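Local structure of chitinase (Thermococcus chitonophagus, 5XSW) at residues A[24-29]-A[264-269]; A[196-201]-A[412-417]; A[459-462]-A[467-470]. The protein probably hydrolyses chitin as an endochitinase, and its C-terminal part, a beta-rich domain followed by a mainly helical one, holds a bound glycan. All blocks are in the same frame, centred on the assembly; numbering follows the deposited sequence.

Overall arrangement
From the N terminus, contact 1 joins a loop between strands 12-21 and 32-41 of the beta-rich domain to the loop after helix 254-263, closing 234 intervening residues. Before it closes, contact 2 opens on helix 186-199; it ends beyond contact 1, just after helix 399-412, so the two cross. Contact 3 follows both in series and closes a turn of four residues after helix 449-461. The three meet in space: Ile267 and Phe414 join contacts 1 and 2 through their backbones, while the 467-470 segment receives both Trp28 and Trp198. Together they tie the beta-rich domain to several helices of the larger domain.

Contact 1 (A[24-29]-A[264-269]); sequences THYVWN and YPDIFP
Trp28 and Asp266 are the nearest backbone neighbours, with CA atoms 6.3 Å apart, where the irregular 24-29 loop faces a short turn of helical backbone angles at 265-267. Asp266 is the focus. Its OD1 is gripped by two donors: the hydroxyl of Tyr26, at 2.5 Å from OH to OD1, and the backbone of Asn29, whose N lies 2.8 Å from OD1 in a nearly straight bond. The hydroxyl reaches the anti side of the carboxylate, close to its plane, while the amide comes from above that plane, 53° out of it. A carboxylate suits this place because its oxygen, probably carrying negative charge, is a strong acceptor for two donors at once, and a tyrosine because its long, rigid ring carries the hydroxyl across from the loop; CG anti to the backbone N (chi1 171°) aims it there. A water donates to Tyr26 OH and to Asp266 O, adding a second bridge. Trp28 supplies the apolar side: Asp266 CG lies over one face of the indole, toward the rim, and CZ3 is 3.6 Å from Asp266 CB. Trp28 NE1 bonds to Pro467 O, and the side-chain oxygen OD1 of Asn29 to Arg471 N. The contact thus fixes the loop between strands 12-21 and 32-41 against the turn following helix 254-263, where Tyr264 and Phe268 pack on helix 288-311.

Contact 2 (A[196-201]-A[412-417]); sequences YEWFKV and KFFRPG
Trp198 and Phe414 reach toward each other from opposite directions, bridging backbones whose closest CA atoms, those of Trp198 and Phe413, are 12.5 Å apart. The six-membered ring of the indole and the phenyl ring are nearly parallel, at 21°, yet slid so far apart that they barely overlap; their centroids are 5.5 Å from each other. Only the far ends meet, CH2 of Trp198 lying 3.9 Å from CZ of Phe414. Large flat side chains suit both places, since shorter ones could not span the gap. On Trp198, CG stands anti to the backbone N (chi1 -161°), which throws the indole off helix 186-199 toward the loop.

Phe199, the next residue, lies over the indole, with CZ of Phe199 3.5 Å above the middle of the tryptophan plane. The helix ends here: Lys200 has left helical angles with positive phi, and its NZ folds back to the carbonyl of Glu197, with 2.9 Å from NZ to O. Phe414 also has a positive phi, uncommon for a residue with a side chain, and its backbone is held by Ile267. Trp464 packs edge-to-face against both rings, so the pair belongs to a larger aromatic cluster beside helix 449-461.

The meeting surfaces are carbon alone, and the contact therefore rests on dispersion and the exclusion of water. The one polar atom of the buried indole, NE1, is satisfied by His468 O, which allows tryptophan to be placed here without the cost of a stranded N-H.

Contact 3 (A[459-462]-A[467-470]); sequences VAMK and PHIP
In Met461, CG lies anti to the carbonyl carbon (chi1 -68°) and the chain runs extended through chi2 before bending at chi3 (77°), a turn that swings the CE methyl round to the imidazole of His468. The histidine has the same first torsion, and its ring is carried toward the helix. Met461 CE comes within 4.0 Å of His468 CD2, an apolar touch of the methyl from above the ring plane, at the CD2 corner. A flexible, unbranched methionine suits this buried place, because it can follow the outline of its neighbours, among them Glu197 of helix 186-199.

Elsewhere on the ring the partner is the backbone of the same methionine. Met461 O lies 3.1 Å from CE1 and 3.3 Å from NE2 of His468, approaching obliquely, and its angle at NE2 is too poor for a hydrogen bond. The polar hold on the imidazole is made by ND1, which bonds to Pro465 O, three residues earlier, and so favours one rotation of the ring. The arrangement is a short reversal: after helix 449-461, the four residues between the two segments turn the chain, and the loop leading to helix 475-482 comes back beside the helix end, with a cis peptide bond before Pro467 shaping the return. An alanine at His468 would probably leave Pro465 O without its mate and open a gap beside the methionine methyl, freeing that end to turn. Histidine fits because its flat ring gives the methionine methyl a carbon to rest against and the turn an N-H. From the returning loop, Ile469 packs on Trp198, and Pro470 lies against Asn29.

Contact 1 (A[24-29]-A[264-269])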
ATOM      1  N   THR A  24     -25.713   9.127  -6.895  1.00 38.86           N
ATOM      2  CA  THR A  24     -26.031   7.702  -6.984  1.00 43.63           C
ATOM      3  C   THR A  24     -25.090   6.963  -7.956  1.00 46.83           C
ATOM      4  O   THR A  24     -25.032   5.742  -7.963  1.00 46.94           O
ATOM      5  CB  THR A  24     -27.518   7.457  -7.409  1.00 45.84           C
ATOM      6  OG1 THR A  24     -27.784   8.149  -8.634  1.00 46.15           O
ATOM      7  CG2 THR A  24     -28.486   7.930  -6.302  1.00 43.05           C
ATOM      8  N   HIS A  25     -24.344   7.708  -8.760  1.00 39.66           N
ATOM      9  CA  HIS A  25     -23.300   7.117  -9.579  1.00 44.71           C
ATOM     10  C   HIS A  25     -22.076   8.032  -9.495  1.00 44.24           C
ATOM     11  O   HIS A  25     -22.182   9.170  -9.049  1.00 37.86           O
ATOM     12  CB  HIS A  25     -23.765   6.957 -11.036  1.00 44.12           C
ATOM     13  CG  HIS A  25     -24.222   8.243 -11.645  1.00 55.40           C
ATOM     14  ND1 HIS A  25     -23.373   9.086 -12.331  1.00 60.43           N
ATOM     15  CD2 HIS A  25     -25.429   8.859 -11.626  1.00 60.59           C
ATOM     16  CE1 HIS A  25     -24.039  10.160 -12.723  1.00 59.46           C
ATOM     17  NE2 HIS A  25     -25.289  10.047 -12.307  1.00 65.83           N
ATOM     18  N   TYR A  26     -20.929   7.533  -9.932  1.00 40.78           N
ATOM     19  CA  TYR A  26     -19.676   8.279  -9.866  1.00 37.17           C
ATOM     20  C   TYR A  26     -19.834   9.659 -10.454  1.00 37.85           C
ATOM     21  O   TYR A  26     -20.315   9.812 -11.572  1.00 39.41           O
ATOM     22  CB  TYR A  26     -18.543   7.540 -10.616  1.00 37.85           C
ATOM     23  CG  TYR A  26     -17.319   8.404 -10.739  1.00 32.79           C
ATOM     24  CD1 TYR A  26     -16.553   8.689  -9.613  1.00 36.07           C
ATOM     25  CD2 TYR A  26     -16.950   8.966 -11.948  1.00 33.08           C
ATOM     26  CE1 TYR A  26     -15.441   9.515  -9.693  1.00 33.46           C
ATOM     27  CE2 TYR A  26     -15.831   9.802 -12.038  1.00 33.72           C
ATOM     28  CZ  TYR A  26     -15.093  10.066 -10.893  1.00 29.09           C
ATOM     29  OH  TYR A  26     -14.005  10.893 -10.915  1.00 31.72           O
ATOM     30  N   VAL A  27     -19.410  10.682  -9.711  1.00 35.09           N
ATOM     31  CA  VAL A  27     -19.164  11.981 -10.322  1.00 29.20           C
ATOM     32  C   VAL A  27     -17.827  12.516  -9.745  1.00 31.10           C
ATOM     33  O   VAL A  27     -17.444  12.158  -8.622  1.00 33.12           O
ATOM     34  CB  VAL A  27     -20.330  13.023 -10.068  1.00 39.84           C
ATOM     35  CG1 VAL A  27     -21.694  12.392 -10.292  1.00 46.24           C
ATOM     36  CG2 VAL A  27     -20.249  13.622  -8.718  1.00 39.80           C
ATOM     37  N   TRP A  28     -17.138  13.326 -10.527  1.00 29.88           N
ATOM     38  CA  TRP A  28     -15.834  13.882 -10.206  1.00 29.65           C
ATOM     39  C   TRP A  28     -15.829  14.510  -8.840  1.00 32.91           C
ATOM     40  O   TRP A  28     -16.689  15.344  -8.541  1.00 30.70           O
ATOM     41  CB  TRP A  28     -15.446  14.911 -11.239  1.00 28.66           C
ATOM     42  CG  TRP A  28     -14.192  15.630 -10.867  1.00 29.27           C
ATOM     43  CD1 TRP A  28     -14.087  16.886 -10.319  1.00 30.42           C
ATOM     44  CD2 TRP A  28     -12.842  15.156 -11.073  1.00 28.76           C
ATOM     45  NE1 TRP A  28     -12.754  17.207 -10.132  1.00 30.82           N
ATOM     46  CE2 TRP A  28     -11.969  16.180 -10.614  1.00 30.42           C
ATOM     47  CE3 TRP A  28     -12.293  13.968 -11.613  1.00 29.73           C
ATOM     48  CZ2 TRP A  28     -10.577  16.048 -10.643  1.00 28.51           C
ATOM     49  CZ3 TRP A  28     -10.896  13.834 -11.653  1.00 28.13           C
ATOM     50  CH2 TRP A  28     -10.050  14.880 -11.193  1.00 26.76           C
ATOM     51  N   ASN A  29     -14.920  14.030  -7.985  1.00 29.03           N
ATOM     52  CA  ASN A  29     -14.704  14.569  -6.643  1.00 30.07           C
ATOM     53  C   ASN A  29     -15.846  14.263  -5.688  1.00 34.52           C
ATOM     54  O   ASN A  29     -15.835  14.697  -4.566  1.00 33.47           O
ATOM     55  CB  ASN A  29     -14.489  16.088  -6.692  1.00 31.93           C
ATOM     56  CG  ASN A  29     -13.404  16.549  -5.728  1.00 34.49           C
ATOM     57  OD1 ASN A  29     -12.635  15.735  -5.222  1.00 26.81           O
ATOM     58  ND2 ASN A  29     -13.307  17.868  -5.507  1.00 29.05           N
ATOM     59  N   TYR A 264      -7.175   7.892  -4.272  1.00 20.75           N
ATOM     60  CA  TYR A 264      -7.519   8.713  -5.417  1.00 22.80           C
ATOM     61  C   TYR A 264      -8.354   7.974  -6.445  1.00 24.72           C
ATOM     62  O   TYR A 264      -7.934   7.769  -7.591  1.00 23.99           O
ATOM     63  CB  TYR A 264      -6.237   9.263  -6.046  1.00 25.10           C
ATOM     64  CG  TYR A 264      -5.601  10.387  -5.232  1.00 25.49           C
ATOM     65  CD1 TYR A 264      -6.234  11.649  -5.145  1.00 24.78           C
ATOM     66  CD2 TYR A 264      -4.397  10.205  -4.568  1.00 23.05           C
ATOM     67  CE1 TYR A 264      -5.670  12.715  -4.419  1.00 25.29           C
ATOM     68  CE2 TYR A 264      -3.821  11.280  -3.780  1.00 25.14           C
ATOM     69  CZ  TYR A 264      -4.483  12.532  -3.753  1.00 24.25           C
ATOM     70  OH  TYR A 264      -3.922  13.574  -3.080  1.00 23.11           O
ATOM     71  N   PRO A 265      -9.576   7.630  -6.069  1.00 26.98           N
ATOM     72  CA  PRO A 265     -10.481   7.046  -7.074  1.00 26.09           C
ATOM     73  C   PRO A 265     -10.743   7.986  -8.249  1.00 29.69           C
ATOM     74  O   PRO A 265     -11.045   7.475  -9.329  1.00 24.59           O
ATOM     75  CB  PRO A 265     -11.783   6.777  -6.275  1.00 27.31           C
ATOM     76  CG  PRO A 265     -11.698   7.659  -5.087  1.00 26.41           C
ATOM     77  CD  PRO A 265     -10.218   7.818  -4.752  1.00 24.72           C
ATOM     78  N   ASP A 266     -10.609   9.318  -8.084  1.00 25.51           N
ATOM     79  CA  ASP A 266     -10.811  10.212  -9.232  1.00 24.49           C
ATOM     80  C   ASP A 266      -9.660  10.172 -10.199  1.00 28.01           C
ATOM     81  O   ASP A 266      -9.833  10.520 -11.354  1.00 29.53           O
ATOM     82  CB  ASP A 266     -11.018  11.667  -8.774  1.00 24.07           C
ATOM     83  CG  ASP A 266     -12.316  11.799  -7.974  1.00 26.91           C
ATOM     84  OD1 ASP A 266     -13.388  11.758  -8.623  1.00 27.67           O
ATOM     85  OD2 ASP A 266     -12.269  11.873  -6.722  1.00 29.49           O
ATOM     86  N   ILE A 267      -8.470   9.799  -9.733  1.00 23.09           N
ATOM     87  CA  ILE A 267      -7.308   9.771 -10.648  1.00 21.39           C
ATOM     88  C   ILE A 267      -7.077   8.349 -11.272  1.00 26.64           C
ATOM     89  O   ILE A 267      -6.799   8.232 -12.456  1.00 25.20           O
ATOM     90  CB  ILE A 267      -6.012  10.222  -9.910  1.00 24.73           C
ATOM     91  CG1 ILE A 267      -6.161  11.690  -9.457  1.00 29.54           C
ATOM     92  CG2 ILE A 267      -4.773  10.126 -10.845  1.00 23.11           C
ATOM     93  CD1 ILE A 267      -5.001  12.166  -8.520  1.00 31.62           C
ATOM     94  N   PHE A 268      -7.233   7.304 -10.467  1.00 25.62           N
ATOM     95  CA  PHE A 268      -6.904   5.933 -10.904  1.00 25.62           C
ATOM     96  C   PHE A 268      -8.138   5.097 -11.141  1.00 25.99           C
ATOM     97  O   PHE A 268      -8.945   4.969 -10.227  1.00 25.62           O
ATOM     98  CB  PHE A 268      -6.052   5.245  -9.830  1.00 20.98           C
ATOM     99  CG  PHE A 268      -4.712   5.854  -9.662  1.00 25.43           C
ATOM    100  CD1 PHE A 268      -3.677   5.561 -10.553  1.00 25.63           C
ATOM    101  CD2 PHE A 268      -4.468   6.728  -8.612  1.00 24.03           C
ATOM    102  CE1 PHE A 268      -2.413   6.132 -10.393  1.00 29.61           C
ATOM    103  CE2 PHE A 268      -3.230   7.298  -8.463  1.00 27.75           C
ATOM    104  CZ  PHE A 268      -2.192   6.999  -9.342  1.00 24.74           C
ATOM    105  N   PRO A 269      -8.278   4.519 -12.364  1.00 22.38           N
ATOM    106  CA  PRO A 269      -9.356   3.531 -12.527  1.00 28.18           C
ATOM    107  C   PRO A 269      -9.050   2.258 -11.724  1.00 29.25           C
ATOM    108  O   PRO A 269      -7.892   2.010 -11.372  1.00 26.17           O
ATOM    109  CB  PRO A 269      -9.364   3.266 -14.048  1.00 27.55           C
ATOM    110  CG  PRO A 269      -7.895   3.478 -14.487  1.00 28.06           C
ATOM    111  CD  PRO A 269      -7.399   4.622 -13.543  1.00 23.44           C
TER
HETATM  112  O   HOH W   1     -12.110  10.424 -12.762  1.00 30.31           O

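Contact 2 (A[196-201]-A[412-417])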
ATOM      1  N   TYR A 196       3.739  18.692 -13.595  1.00 20.40           N
ATOM      2  CA  TYR A 196       3.993  20.112 -13.278  1.00 19.29           C
ATOM      3  C   TYR A 196       2.690  20.911 -13.358  1.00 21.88           C
ATOM      4  O   TYR A 196       2.276  21.525 -12.419  1.00 23.42           O
ATOM      5  CB  TYR A 196       5.005  20.644 -14.292  1.00 24.33           C
ATOM      6  CG  TYR A 196       5.434  22.098 -14.157  1.00 26.83           C
ATOM      7  CD1 TYR A 196       5.434  22.752 -12.927  1.00 26.09           C
ATOM      8  CD2 TYR A 196       5.892  22.801 -15.286  1.00 31.30           C
ATOM      9  CE1 TYR A 196       5.884  24.087 -12.824  1.00 24.16           C
ATOM     10  CE2 TYR A 196       6.313  24.122 -15.191  1.00 29.61           C
ATOM     11  CZ  TYR A 196       6.291  24.759 -13.969  1.00 28.52           C
ATOM     12  OH  TYR A 196       6.741  26.068 -13.886  1.00 29.15           O
ATOM     13  N   GLU A 197       2.021  20.869 -14.499  1.00 23.31           N
ATOM     14  CA  GLU A 197       0.829  21.701 -14.685  1.00 24.61           C
ATOM     15  C   GLU A 197      -0.339  21.230 -13.821  1.00 27.44           C
ATOM     16  O   GLU A 197      -1.113  22.029 -13.265  1.00 24.35           O
ATOM     17  CB  GLU A 197       0.439  21.750 -16.213  1.00 21.00           C
ATOM     18  CG  GLU A 197      -0.735  22.752 -16.519  1.00 27.68           C
ATOM     19  CD  GLU A 197      -0.387  24.225 -16.184  1.00 31.21           C
ATOM     20  OE1 GLU A 197       0.824  24.630 -16.181  1.00 30.05           O
ATOM     21  OE2 GLU A 197      -1.342  24.996 -15.958  1.00 38.08           O
ATOM     22  N   TRP A 198      -0.495  19.923 -13.690  1.00 22.50           N
ATOM     23  CA  TRP A 198      -1.579  19.380 -12.895  1.00 23.16           C
ATOM     24  C   TRP A 198      -1.319  19.523 -11.386  1.00 25.89           C
ATOM     25  O   TRP A 198      -2.173  20.053 -10.663  1.00 23.87           O
ATOM     26  CB  TRP A 198      -1.794  17.877 -13.260  1.00 22.33           C
ATOM     27  CG  TRP A 198      -3.129  17.314 -12.874  1.00 21.22           C
ATOM     28  CD1 TRP A 198      -4.127  17.909 -12.119  1.00 27.40           C
ATOM     29  CD2 TRP A 198      -3.611  16.026 -13.224  1.00 24.05           C
ATOM     30  NE1 TRP A 198      -5.205  17.054 -12.024  1.00 27.42           N
ATOM     31  CE2 TRP A 198      -4.909  15.896 -12.703  1.00 29.08           C
ATOM     32  CE3 TRP A 198      -3.075  14.969 -13.980  1.00 25.58           C
ATOM     33  CZ2 TRP A 198      -5.665  14.731 -12.873  1.00 28.14           C
ATOM     34  CZ3 TRP A 198      -3.832  13.846 -14.168  1.00 26.03           C
ATOM     35  CH2 TRP A 198      -5.116  13.727 -13.598  1.00 29.95           C
ATOM     36  N   PHE A 199      -0.150  19.086 -10.886  1.00 22.82           N
ATOM     37  CA  PHE A 199       0.035  18.997  -9.401  1.00 20.93           C
ATOM     38  C   PHE A 199       1.056  20.010  -8.893  1.00 20.32           C
ATOM     39  O   PHE A 199       1.355  20.044  -7.703  1.00 22.79           O
ATOM     40  CB  PHE A 199       0.445  17.541  -8.969  1.00 23.24           C
ATOM     41  CG  PHE A 199      -0.610  16.518  -9.357  1.00 22.29           C
ATOM     42  CD1 PHE A 199      -1.815  16.489  -8.683  1.00 23.45           C
ATOM     43  CD2 PHE A 199      -0.388  15.614 -10.419  1.00 23.78           C
ATOM     44  CE1 PHE A 199      -2.841  15.592  -9.080  1.00 26.02           C
ATOM     45  CE2 PHE A 199      -1.375  14.707 -10.779  1.00 28.91           C
ATOM     46  CZ  PHE A 199      -2.617  14.732 -10.129  1.00 25.84           C
ATOM     47  N   LYS A 200       1.566  20.846  -9.810  1.00 23.11           N
ATOM     48  CA  LYS A 200       2.492  21.967  -9.494  1.00 24.91           C
ATOM     49  C   LYS A 200       3.835  21.473  -9.045  1.00 26.23           C
ATOM     50  O   LYS A 200       4.579  22.190  -8.360  1.00 23.05           O
ATOM     51  CB  LYS A 200       1.898  22.908  -8.412  1.00 23.52           C
ATOM     52  CG  LYS A 200       0.387  23.200  -8.661  1.00 26.92           C
ATOM     53  CD  LYS A 200       0.152  23.724 -10.120  1.00 21.21           C
ATOM     54  CE  LYS A 200      -1.375  23.850 -10.325  1.00 26.20           C
ATOM     55  NZ  LYS A 200      -1.724  24.361 -11.727  1.00 30.06           N
ATOM     56  N   VAL A 201       4.182  20.242  -9.450  1.00 22.68           N
ATOM     57  CA  VAL A 201       5.495  19.697  -9.121  1.00 23.08           C
ATOM     58  C   VAL A 201       6.573  20.121 -10.109  1.00 20.29           C
ATOM     59  O   VAL A 201       6.383  19.985 -11.338  1.00 22.55           O
ATOM     60  CB  VAL A 201       5.433  18.107  -9.113  1.00 21.59           C
ATOM     61  CG1 VAL A 201       6.818  17.512  -8.720  1.00 20.53           C
ATOM     62  CG2 VAL A 201       4.316  17.714  -8.101  1.00 17.82           C
ATOM     63  N   LYS A 412      -5.136   5.542 -19.067  1.00 27.69           N
ATOM     64  CA  LYS A 412      -4.573   5.236 -17.751  1.00 26.25           C
ATOM     65  C   LYS A 412      -5.075   6.085 -16.567  1.00 29.09           C
ATOM     66  O   LYS A 412      -4.917   5.670 -15.417  1.00 25.69           O
ATOM     67  CB  LYS A 412      -3.048   5.356 -17.819  1.00 23.11           C
ATOM     68  CG  LYS A 412      -2.473   4.497 -19.010  1.00 22.95           C
ATOM     69  CD  LYS A 412      -2.686   2.990 -18.742  1.00 25.46           C
ATOM     70  CE  LYS A 412      -2.103   2.128 -19.948  1.00 26.78           C
ATOM     71  NZ  LYS A 412      -2.308   0.677 -19.614  1.00 29.11           N
ATOM     72  N   PHE A 413      -5.627   7.263 -16.845  1.00 26.70           N
ATOM     73  CA  PHE A 413      -6.141   8.119 -15.781  1.00 26.87           C
ATOM     74  C   PHE A 413      -7.625   8.480 -15.932  1.00 30.70           C
ATOM     75  O   PHE A 413      -8.209   8.318 -17.001  1.00 31.11           O
ATOM     76  CB  PHE A 413      -5.258   9.384 -15.683  1.00 27.87           C
ATOM     77  CG  PHE A 413      -3.805   9.047 -15.362  1.00 22.47           C
ATOM     78  CD1 PHE A 413      -3.458   8.518 -14.115  1.00 26.54           C
ATOM     79  CD2 PHE A 413      -2.832   9.232 -16.293  1.00 24.15           C
ATOM     80  CE1 PHE A 413      -2.148   8.195 -13.804  1.00 25.63           C
ATOM     81  CE2 PHE A 413      -1.496   8.932 -16.009  1.00 27.08           C
ATOM     82  CZ  PHE A 413      -1.134   8.380 -14.784  1.00 22.92           C
ATOM     83  N   PHE A 414      -8.217   8.929 -14.825  1.00 27.77           N
ATOM     84  CA  PHE A 414      -9.661   9.215 -14.726  1.00 31.39           C
ATOM     85  C   PHE A 414     -10.433   7.926 -14.759  1.00 39.30           C
ATOM     86  O   PHE A 414      -9.938   6.860 -15.162  1.00 33.47           O
ATOM     87  CB  PHE A 414     -10.172  10.155 -15.829  1.00 26.18           C
ATOM     88  CG  PHE A 414      -9.478  11.485 -15.865  1.00 29.64           C
ATOM     89  CD1 PHE A 414      -9.820  12.475 -14.972  1.00 30.90           C
ATOM     90  CD2 PHE A 414      -8.507  11.748 -16.824  1.00 30.93           C
ATOM     91  CE1 PHE A 414      -9.173  13.738 -15.006  1.00 32.88           C
ATOM     92  CE2 PHE A 414      -7.854  12.975 -16.878  1.00 32.89           C
ATOM     93  CZ  PHE A 414      -8.187  13.981 -15.963  1.00 29.22           C
ATOM     94  N   ARG A 415     -11.661   8.051 -14.319  1.00 36.10           N
ATOM     95  CA  ARG A 415     -12.609   6.958 -14.131  1.00 38.20           C
ATOM     96  C   ARG A 415     -13.741   7.245 -15.118  1.00 35.77           C
ATOM     97  O   ARG A 415     -13.983   8.402 -15.459  1.00 42.73           O
ATOM     98  CB  ARG A 415     -13.021   6.960 -12.636  1.00 41.79           C
ATOM     99  CG  ARG A 415     -13.978   5.985 -12.096  1.00 48.51           C
ATOM    100  CD  ARG A 415     -14.033   6.102 -10.563  1.00 40.31           C
ATOM    101  NE  ARG A 415     -12.797   5.578  -9.974  1.00 42.45           N
ATOM    102  CZ  ARG A 415     -12.684   4.410  -9.360  1.00 47.94           C
ATOM    103  NH1 ARG A 415     -13.751   3.623  -9.199  1.00 45.52           N
ATOM    104  NH2 ARG A 415     -11.491   4.029  -8.907  1.00 42.76           N
ATOM    105  N   PRO A 416     -14.418   6.206 -15.626  1.00 42.75           N
ATOM    106  CA  PRO A 416     -15.570   6.459 -16.488  1.00 42.28           C
ATOM    107  C   PRO A 416     -16.592   7.375 -15.828  1.00 36.05           C
ATOM    108  O   PRO A 416     -16.958   7.135 -14.680  1.00 44.19           O
ATOM    109  CB  PRO A 416     -16.170   5.059 -16.692  1.00 46.84           C
ATOM    110  CG  PRO A 416     -15.017   4.142 -16.522  1.00 49.02           C
ATOM    111  CD  PRO A 416     -14.184   4.764 -15.439  1.00 45.31           C
ATOM    112  N   GLY A 417     -17.057   8.378 -16.558  1.00 41.50           N
ATOM    113  CA  GLY A 417     -18.050   9.289 -16.028  1.00 44.70           C
ATOM    114  C   GLY A 417     -17.449  10.632 -15.694  1.00 50.01           C
ATOM    115  O   GLY A 417     -18.166  11.584 -15.384  1.00 49.36           O
TER

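Contact 3 (A[459-462]-A[467-470])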
ATOM      1  N   VAL A 459      -4.933  24.172 -22.770  1.00 31.13           N
ATOM      2  CA  VAL A 459      -6.069  24.004 -23.671  1.00 25.50           C
ATOM      3  C   VAL A 459      -6.794  22.740 -23.364  1.00 32.18           C
ATOM      4  O   VAL A 459      -8.024  22.749 -23.201  1.00 32.60           O
ATOM      5  CB  VAL A 459      -5.618  24.021 -25.124  1.00 30.10           C
ATOM      6  CG1 VAL A 459      -6.730  23.504 -26.025  1.00 31.82           C
ATOM      7  CG2 VAL A 459      -5.224  25.452 -25.476  1.00 27.16           C
ATOM      8  N   ALA A 460      -6.062  21.631 -23.237  1.00 29.54           N
ATOM      9  CA  ALA A 460      -6.757  20.381 -22.878  1.00 26.22           C
ATOM     10  C   ALA A 460      -7.487  20.514 -21.555  1.00 29.62           C
ATOM     11  O   ALA A 460      -8.633  20.047 -21.409  1.00 32.20           O
ATOM     12  CB  ALA A 460      -5.735  19.189 -22.803  1.00 28.39           C
ATOM     13  N   MET A 461      -6.814  21.119 -20.566  1.00 25.33           N
ATOM     14  CA  MET A 461      -7.387  21.134 -19.212  1.00 27.42           C
ATOM     15  C   MET A 461      -8.584  22.048 -19.021  1.00 36.28           C
ATOM     16  O   MET A 461      -9.342  21.910 -18.031  1.00 31.15           O
ATOM     17  CB  MET A 461      -6.288  21.503 -18.175  1.00 27.82           C
ATOM     18  CG  MET A 461      -5.245  20.336 -18.112  1.00 28.76           C
ATOM     19  SD  MET A 461      -3.849  20.724 -17.043  1.00 33.59           S
ATOM     20  CE  MET A 461      -4.578  20.469 -15.430  1.00 36.26           C
ATOM     21  N   LYS A 462      -8.776  22.969 -19.967  1.00 33.24           N
ATOM     22  CA  LYS A 462     -10.013  23.766 -19.988  1.00 33.26           C
ATOM     23  C   LYS A 462     -11.193  22.826 -20.046  1.00 34.83           C
ATOM     24  O   LYS A 462     -12.267  23.161 -19.621  1.00 36.66           O
ATOM     25  CB  LYS A 462     -10.035  24.719 -21.198  1.00 32.31           C
ATOM     26  CG  LYS A 462      -9.106  25.929 -21.099  1.00 31.67           C
ATOM     27  CD  LYS A 462      -9.797  26.963 -20.107  1.00 42.25           C
ATOM     28  CE  LYS A 462      -9.032  28.277 -19.945  1.00 40.92           C
ATOM     29  NZ  LYS A 462      -9.653  29.146 -18.854  1.00 48.98           N
ATOM     30  N   PRO A 467     -12.817  21.094  -9.379  1.00 28.10           N
ATOM     31  CA  PRO A 467     -11.435  21.587  -9.422  1.00 27.85           C
ATOM     32  C   PRO A 467     -10.493  20.490 -10.028  1.00 32.00           C
ATOM     33  O   PRO A 467     -10.822  19.303  -9.920  1.00 28.82           O
ATOM     34  CB  PRO A 467     -11.133  21.854  -7.947  1.00 26.09           C
ATOM     35  CG  PRO A 467     -11.904  20.784  -7.250  1.00 28.34           C
ATOM     36  CD  PRO A 467     -13.179  20.621  -8.030  1.00 30.63           C
ATOM     37  N   HIS A 468      -9.391  20.873 -10.676  1.00 29.60           N
ATOM     38  CA  HIS A 468      -8.587  19.884 -11.386  1.00 28.26           C
ATOM     39  C   HIS A 468      -7.903  18.898 -10.447  1.00 29.36           C
ATOM     40  O   HIS A 468      -7.679  17.760 -10.816  1.00 28.30           O
ATOM     41  CB  HIS A 468      -7.544  20.574 -12.243  1.00 28.86           C
ATOM     42  CG  HIS A 468      -8.126  21.384 -13.356  1.00 32.55           C
ATOM     43  ND1 HIS A 468      -9.342  21.082 -13.944  1.00 34.43           N
ATOM     44  CD2 HIS A 468      -7.661  22.488 -13.990  1.00 33.41           C
ATOM     45  CE1 HIS A 468      -9.588  21.958 -14.900  1.00 32.13           C
ATOM     46  NE2 HIS A 468      -8.584  22.820 -14.948  1.00 31.80           N
ATOM     47  N   ILE A 469      -7.562  19.341  -9.240  1.00 25.13           N
ATOM     48  CA  ILE A 469      -6.989  18.440  -8.225  1.00 24.22           C
ATOM     49  C   ILE A 469      -8.079  17.967  -7.285  1.00 27.13           C
ATOM     50  O   ILE A 469      -8.673  18.781  -6.557  1.00 29.27           O
ATOM     51  CB  ILE A 469      -5.859  19.151  -7.455  1.00 25.82           C
ATOM     52  CG1 ILE A 469      -4.814  19.663  -8.458  1.00 26.02           C
ATOM     53  CG2 ILE A 469      -5.268  18.242  -6.338  1.00 23.24           C
ATOM     54  CD1 ILE A 469      -3.681  20.486  -7.797  1.00 24.60           C
ATOM     55  N   PRO A 470      -8.383  16.652  -7.304  1.00 24.26           N
ATOM     56  CA  PRO A 470      -9.470  16.122  -6.480  1.00 23.07           C
ATOM     57  C   PRO A 470      -8.986  15.912  -5.052  1.00 21.65           C
ATOM     58  O   PRO A 470      -7.766  15.822  -4.852  1.00 23.17           O
ATOM     59  CB  PRO A 470      -9.823  14.779  -7.178  1.00 25.78           C
ATOM     60  CG  PRO A 470      -8.481  14.311  -7.705  1.00 23.95           C
ATOM     61  CD  PRO A 470      -7.725  15.594  -8.118  1.00 24.22           C
TER